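PDB 6LKR: C-type lectin domain family 4, member b1 from Mus musculus, which is a membrane-anchored C-type lectin receptor of dendritic cells that binds calcium through its carbohydrate-recognition domain and may regulate immune reactivity. Local coordinates for residues Q51-I54 / T55-D59; P96-D99 / N100-C103. All coordinates share one frame; numbering follows the deposited sequence. Where two conformers were deposited one is given.

In the fold
Both contacts are local and belong to one C-type lectin domain, with interaction 1 first along the chain. Residues 51-59 run from helix 48-56 into the loop before strand 64-70; residues 96-103 form part of the calcium-binding loop region leading into strand 103-109. Their centres lie about 23 Å apart on opposite sides of the chain's centre, and their nearest atoms are about 13 Å apart, so they do not touch. Strands 103-109 and 113-119 relate them: Gln51, Thr55 and Leu58 pack on Val106, Gln51 is hydrogen-bonded to Trp116, and the calcium ligands Asn117 and Asp118 follow Trp116. Interaction 1 thus joins the helix to the sheet, while interaction 2 builds part of the metal site.

Interaction 1 (Q51-I54 / T55-D59)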
ATOM      1  N   GLN A  51       3.006  11.056   5.681  1.00 22.08           N
ATOM      2  CA  GLN A  51       2.186  12.143   6.274  1.00 21.56           C
ATOM      3  C   GLN A  51       3.041  13.412   6.345  1.00 23.79           C
ATOM      4  O   GLN A  51       2.553  14.496   5.931  1.00 25.13           O
ATOM      5  CB  GLN A  51       1.675  11.717   7.652  1.00 22.84           C
ATOM      6  CG  GLN A  51       0.976  12.823   8.437  1.00 25.67           C
ATOM      7  CD  GLN A  51      -0.412  13.153   7.947  1.00 26.47           C
ATOM      8  OE1 GLN A  51      -0.915  12.582   6.982  1.00 27.31           O
ATOM      9  NE2 GLN A  51      -1.052  14.096   8.628  1.00 27.38           N
ATOM     10  N   ASP A  52       4.269  13.290   6.854  1.00 23.25           N
ATOM     11  CA  ASP A  52       5.196  14.440   7.032  1.00 21.99           C
ATOM     12  C   ASP A  52       5.552  14.996   5.652  1.00 23.96           C
ATOM     13  O   ASP A  52       5.474  16.233   5.458  1.00 26.27           O
ATOM     14  CB  ASP A  52       6.433  14.044   7.835  1.00 22.45           C
ATOM     15  CG  ASP A  52       6.163  13.739   9.299  1.00 33.61           C
ATOM     16  OD1 ASP A  52       5.027  13.978   9.759  1.00 34.58           O
ATOM     17  OD2 ASP A  52       7.097  13.270   9.969  1.00 34.92           O
ATOM     18  N   PHE A  53       5.907  14.132   4.706  1.00 23.34           N
ATOM     19  CA  PHE A  53       6.331  14.602   3.367  1.00 23.53           C
ATOM     20  C   PHE A  53       5.168  15.338   2.696  1.00 24.85           C
ATOM     21  O   PHE A  53       5.365  16.451   2.214  1.00 23.83           O
ATOM     22  CB  PHE A  53       6.842  13.481   2.465  1.00 24.48           C
ATOM     23  CG  PHE A  53       7.202  14.010   1.099  1.00 23.16           C
ATOM     24  CD1 PHE A  53       8.448  14.565   0.863  1.00 23.05           C
ATOM     25  CD2 PHE A  53       6.263  14.041   0.080  1.00 23.40           C
ATOM     26  CE1 PHE A  53       8.768  15.091  -0.380  1.00 27.27           C
ATOM     27  CE2 PHE A  53       6.582  14.575  -1.157  1.00 24.93           C
ATOM     28  CZ  PHE A  53       7.836  15.084  -1.393  1.00 25.60           C
ATOM     29  N   ILE A  54       3.996  14.706   2.633  1.00 23.29           N
ATOM     30  CA  ILE A  54       2.818  15.278   1.921  1.00 22.49           C
ATOM     31  C   ILE A  54       2.478  16.634   2.551  1.00 25.81           C
ATOM     32  O   ILE A  54       2.327  17.610   1.800  1.00 24.84           O
ATOM     33  CB  ILE A  54       1.633  14.298   1.943  1.00 22.23           C
ATOM     34  CG1 ILE A  54       1.950  13.030   1.147  1.00 24.69           C
ATOM     35  CG2 ILE A  54       0.361  14.971   1.451  1.00 22.57           C
ATOM     36  CD1 ILE A  54       1.055  11.859   1.490  1.00 24.97           C
ATOM     37  N   THR A  55       2.376  16.702   3.878  1.00 22.79           N
ATOM     38  CA  THR A  55       1.990  17.956   4.574  1.00 22.98           C
ATOM     39  C   THR A  55       3.087  19.012   4.400  1.00 24.01           C
ATOM     40  O   THR A  55       2.739  20.198   4.379  1.00 29.64           O
ATOM     41  CB  THR A  55       1.593  17.686   6.026  1.00 24.74           C
ATOM     42  OG1 THR A  55       2.689  17.091   6.715  1.00 25.75           O
ATOM     43  CG2 THR A  55       0.367  16.804   6.091  1.00 23.11           C
ATOM     44  N   GLY A  56       4.340  18.607   4.197  1.00 25.85           N
ATOM     45  CA  GLY A  56       5.453  19.547   3.959  1.00 26.31           C
ATOM     46  C   GLY A  56       5.294  20.316   2.650  1.00 31.02           C
ATOM     47  O   GLY A  56       5.878  21.415   2.536  1.00 29.34           O
ATOM     48  N   ILE A  57       4.543  19.785   1.681  1.00 23.97           N
ATOM     49  CA  ILE A  57       4.385  20.441   0.347  1.00 27.15           C
ATOM     50  C   ILE A  57       3.042  21.178   0.261  1.00 32.66           C
ATOM     51  O   ILE A  57       2.728  21.690  -0.826  1.00 27.99           O
ATOM     52  CB  ILE A  57       4.596  19.435  -0.800  1.00 26.19           C
ATOM     53  CG1 ILE A  57       3.480  18.392  -0.909  1.00 33.34           C
ATOM     54  CG2 ILE A  57       5.960  18.789  -0.665  1.00 28.00           C
ATOM     55  CD1 ILE A  57       3.461  17.655  -2.236  1.00 30.77           C
ATOM     56  N   LEU A  58       2.296  21.267   1.368  1.00 28.55           N
ATOM     57  CA  LEU A  58       0.963  21.917   1.406  1.00 26.63           C
ATOM     58  C   LEU A  58       1.065  23.335   1.982  1.00 35.81           C
ATOM     59  O   LEU A  58       2.064  23.663   2.658  1.00 33.92           O
ATOM     60  CB  LEU A  58      -0.004  21.066   2.232  1.00 25.76           C
ATOM     61  CG  LEU A  58      -0.163  19.617   1.777  1.00 26.54           C
ATOM     62  CD1 LEU A  58      -1.165  18.878   2.649  1.00 26.15           C
ATOM     63  CD2 LEU A  58      -0.563  19.531   0.310  1.00 27.04           C
ATOM     64  N   ASP A  59       0.038  24.132   1.705  1.00 29.08           N
ATOM     65  CA  ASP A  59      -0.185  25.477   2.288  1.00 33.14           C
ATOM     66  C   ASP A  59      -0.976  25.299   3.588  1.00 29.40           C
ATOM     67  O   ASP A  59      -2.093  24.763   3.527  1.00 29.14           O
ATOM     68  CB  ASP A  59      -0.892  26.356   1.259  1.00 39.12           C
ATOM     69  CG  ASP A  59      -1.231  27.753   1.744  1.00 46.79           C
ATOM     70  OD1 ASP A  59      -1.076  28.025   2.950  1.00 39.74           O
ATOM     71  OD2 ASP A  59      -1.669  28.550   0.899  1.00 50.85           O
TER
HETATM   72  O   HOH W   1       3.013  16.745   9.440  1.00 40.15           O
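Thr55 is held to Gln51 by two hydrogen bonds that converge on Gln51 O. Thr55 N donates to Gln51 O (3.0 Å, 162° at the hydrogen), and the hydroxyl OG1 of Thr55 donates from the opposite face of the carbonyl plane (2.7 Å to Gln51 O). A chi1 of 59° places OG1 between the threonine's own N and carbonyl carbon, from where it reaches back to Gln51 O. A water donates to Thr55 OG1 at 2.8 Å and more weakly to Asp52 OD1, which also accepts from Gln48.

Further along, the backbone pattern changes. Gly56 N still reaches four residues back to Asp52 O (2.9 Å), whereas Ile57 N makes its better bond only three back, to Ile54 O (3.1 Å).

Apolar contacts are looser: Ile57 CG2 lies over one face of the Phe53 ring, 4.2 Å from Phe53 CZ, and Ile54 CG2 meets Leu58 CD1 at 4.4 Å. Phe53 also stacks on Phe12, and Gln51 OE1 accepts from Trp116 NE1.

The bonding thus shifts from four residues back to three at Ile57, while main chain and water satisfy the hydroxyl of the buried Thr55.

Interaction 2 (P96-D99 / N100-C103); sequences PSSD and NEKC. With CA (calcium ion), chain D.
Residues Ser98 to Glu101 make a type I beta turn closed by Glu101 N donating to Ser98 O (3.0 Å, 154° at the hydrogen), and the peptide bond before Pro96 is cis.

Ser98 adds a second bond inside this turn: its OG accepts from Asn100 N at 3.1 Å, two residues on, which meets the definition of an ST turn.

On one flank, Ser97 and Glu101 meet at the calcium ion. Ser97 OG binds it at 2.5 Å, and chi1 of 66° places that hydroxyl between the serine N and carbonyl carbon. The Glu101 side chain, extended beyond CG, brings OE2 to 2.5 Å from calcium. The two ligand oxygens are close to one another through the metal they share. Glu101 OE1 stays off the ion, so the carboxylate binds through one oxygen; OE1 accepts instead from a water that is itself a calcium ligand at 2.3 Å. A second water, Glu95, Asn117 and both the backbone and side-chain oxygens of Asp118 complete eight ligand atoms.

On another flank, the Lys102 chain bends at chi2 (-60°) and crosses Asp99. Its NZ donates to Asp99 O at 2.7 Å, in the carbonyl plane, and forms a salt bridge with Asp99 OD1 at 3.1 Å. The ammonium also forms a salt bridge with Asp70 and a hydrogen bond to Gly72 O, while Asp99 OD2 is hydrogen-bonded to His73 ND1.

Glu95, Pro96 and Ser97 correspond to the calcium- and sugar-binding tripeptide of C-type lectins, here Glu-Pro-Ser. The chemistry suggests a division of labour: turn bonds and the lysine fix the shape of the loop, and the anionic, water-bearing calcium shell is consistent with the site where relatives of this fold bind sugar hydroxyls.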
ATOM      1  N   PRO A  96     -12.281  10.754  13.565  1.00 26.66           N
ATOM      2  CA  PRO A  96     -13.473  11.171  12.827  1.00 25.02           C
ATOM      3  C   PRO A  96     -14.639  11.534  13.759  1.00 27.09           C
ATOM      4  O   PRO A  96     -14.626  11.084  14.885  1.00 28.77           O
ATOM      5  CB  PRO A  96     -13.861   9.929  12.011  1.00 27.09           C
ATOM      6  CG  PRO A  96     -12.650   9.034  12.036  1.00 29.60           C
ATOM      7  CD  PRO A  96     -11.904   9.359  13.306  1.00 25.02           C
ATOM      8  N   SER A  97     -15.595  12.330  13.278  1.00 26.33           N
ATOM      9  CA  SER A  97     -16.647  12.964  14.111  1.00 27.79           C
ATOM     10  C   SER A  97     -18.061  12.518  13.712  1.00 30.98           C
ATOM     11  O   SER A  97     -18.943  12.595  14.582  1.00 29.61           O
ATOM     12  CB  SER A  97     -16.508  14.462  14.078  1.00 26.75           C
ATOM     13  OG  SER A  97     -16.769  14.976  12.783  1.00 28.57           O
ATOM     14  N   SER A  98     -18.306  12.063  12.479  1.00 28.37           N
ATOM     15  CA  SER A  98     -19.698  11.817  12.012  1.00 29.85           C
ATOM     16  C   SER A  98     -19.770  10.729  10.937  1.00 29.35           C
ATOM     17  O   SER A  98     -19.074  10.840   9.914  1.00 29.32           O
ATOM     18  CB  SER A  98     -20.324  13.083  11.517  1.00 34.12           C
ATOM     19  OG  SER A  98     -21.588  12.804  10.929  1.00 39.14           O
ATOM     20  N   ASP A  99     -20.692   9.781  11.107  1.00 32.64           N
ATOM     21  CA  ASP A  99     -20.942   8.724  10.098  1.00 34.81           C
ATOM     22  C   ASP A  99     -21.519   9.330   8.813  1.00 32.62           C
ATOM     23  O   ASP A  99     -21.479   8.625   7.810  1.00 33.22           O
ATOM     24  CB  ASP A  99     -21.835   7.604  10.620  1.00 33.89           C
ATOM     25  CG  ASP A  99     -21.627   6.313   9.852  1.00 33.17           C
ATOM     26  OD1 ASP A  99     -20.453   5.973   9.594  1.00 30.33           O
ATOM     27  OD2 ASP A  99     -22.639   5.662   9.498  1.00 34.68           O
ATOM     28  N   ASN A 100     -22.009  10.575   8.823  1.00 27.99           N
ATOM     29  CA  ASN A 100     -22.519  11.224   7.583  0.51 32.43           C
ATOM     30  C   ASN A 100     -21.353  11.817   6.778  1.00 34.91           C
ATOM     31  O   ASN A 100     -21.585  12.170   5.615  1.00 38.98           O
ATOM     32  CB  ASN A 100     -23.614  12.256   7.860  0.51 33.81           C
ATOM     33  CG  ASN A 100     -24.988  11.751   7.473  0.51 39.17           C
ATOM     34  OD1 ASN A 100     -25.121  10.934   6.562  0.51 40.15           O
ATOM     35  ND2 ASN A 100     -26.017  12.221   8.161  0.51 45.23           N
ATOM     36  N   GLU A 101     -20.160  11.900   7.365  1.00 30.67           N
ATOM     37  CA  GLU A 101     -18.946  12.432   6.691  1.00 28.54           C
ATOM     38  C   GLU A 101     -18.125  11.249   6.174  1.00 30.69           C
ATOM     39  O   GLU A 101     -17.510  10.545   7.009  1.00 31.70           O
ATOM     40  CB  GLU A 101     -18.164  13.316   7.657  1.00 26.85           C
ATOM     41  CG  GLU A 101     -18.933  14.554   8.070  1.00 28.51           C
ATOM     42  CD  GLU A 101     -18.189  15.479   9.011  1.00 33.80           C
ATOM     43  OE1 GLU A 101     -18.374  16.696   8.885  1.00 37.97           O
ATOM     44  OE2 GLU A 101     -17.425  14.987   9.864  1.00 33.01           O
ATOM     45  N   LYS A 102     -18.117  11.034   4.854  1.00 27.58           N
ATOM     46  CA  LYS A 102     -17.581   9.788   4.238  1.00 25.47           C
ATOM     47  C   LYS A 102     -16.217  10.015   3.566  1.00 27.80           C
ATOM     48  O   LYS A 102     -15.591   9.016   3.186  1.00 27.14           O
ATOM     49  CB  LYS A 102     -18.605   9.226   3.249  1.00 26.97           C
ATOM     50  CG  LYS A 102     -19.933   8.813   3.872  1.00 30.66           C
ATOM     51  CD  LYS A 102     -19.788   7.735   4.920  1.00 29.95           C
ATOM     52  CE  LYS A 102     -21.099   7.097   5.315  1.00 34.77           C
ATOM     53  NZ  LYS A 102     -20.960   6.301   6.560  1.00 30.76           N
ATOM     54  N   CYS A 103     -15.758  11.259   3.443  1.00 24.44           N
ATOM     55  CA  CYS A 103     -14.474  11.610   2.788  1.00 26.03           C
ATOM     56  C   CYS A 103     -13.569  12.298   3.806  1.00 26.00           C
ATOM     57  O   CYS A 103     -14.052  12.662   4.899  1.00 30.63           O
ATOM     58  CB  CYS A 103     -14.697  12.473   1.552  1.00 27.50           C
ATOM     59  SG  CYS A 103     -15.493  11.554   0.210  1.00 30.46           S
TER
HETATM   60 CA    CA D 302     -15.323  15.662  10.916  1.00 28.17          CA
HETATM   61  O   HOH W   2     -16.169  17.724  10.331  1.00 46.28           O
HETATM   62  O   HOH W   3     -15.291  17.764  12.497  1.00 40.42           O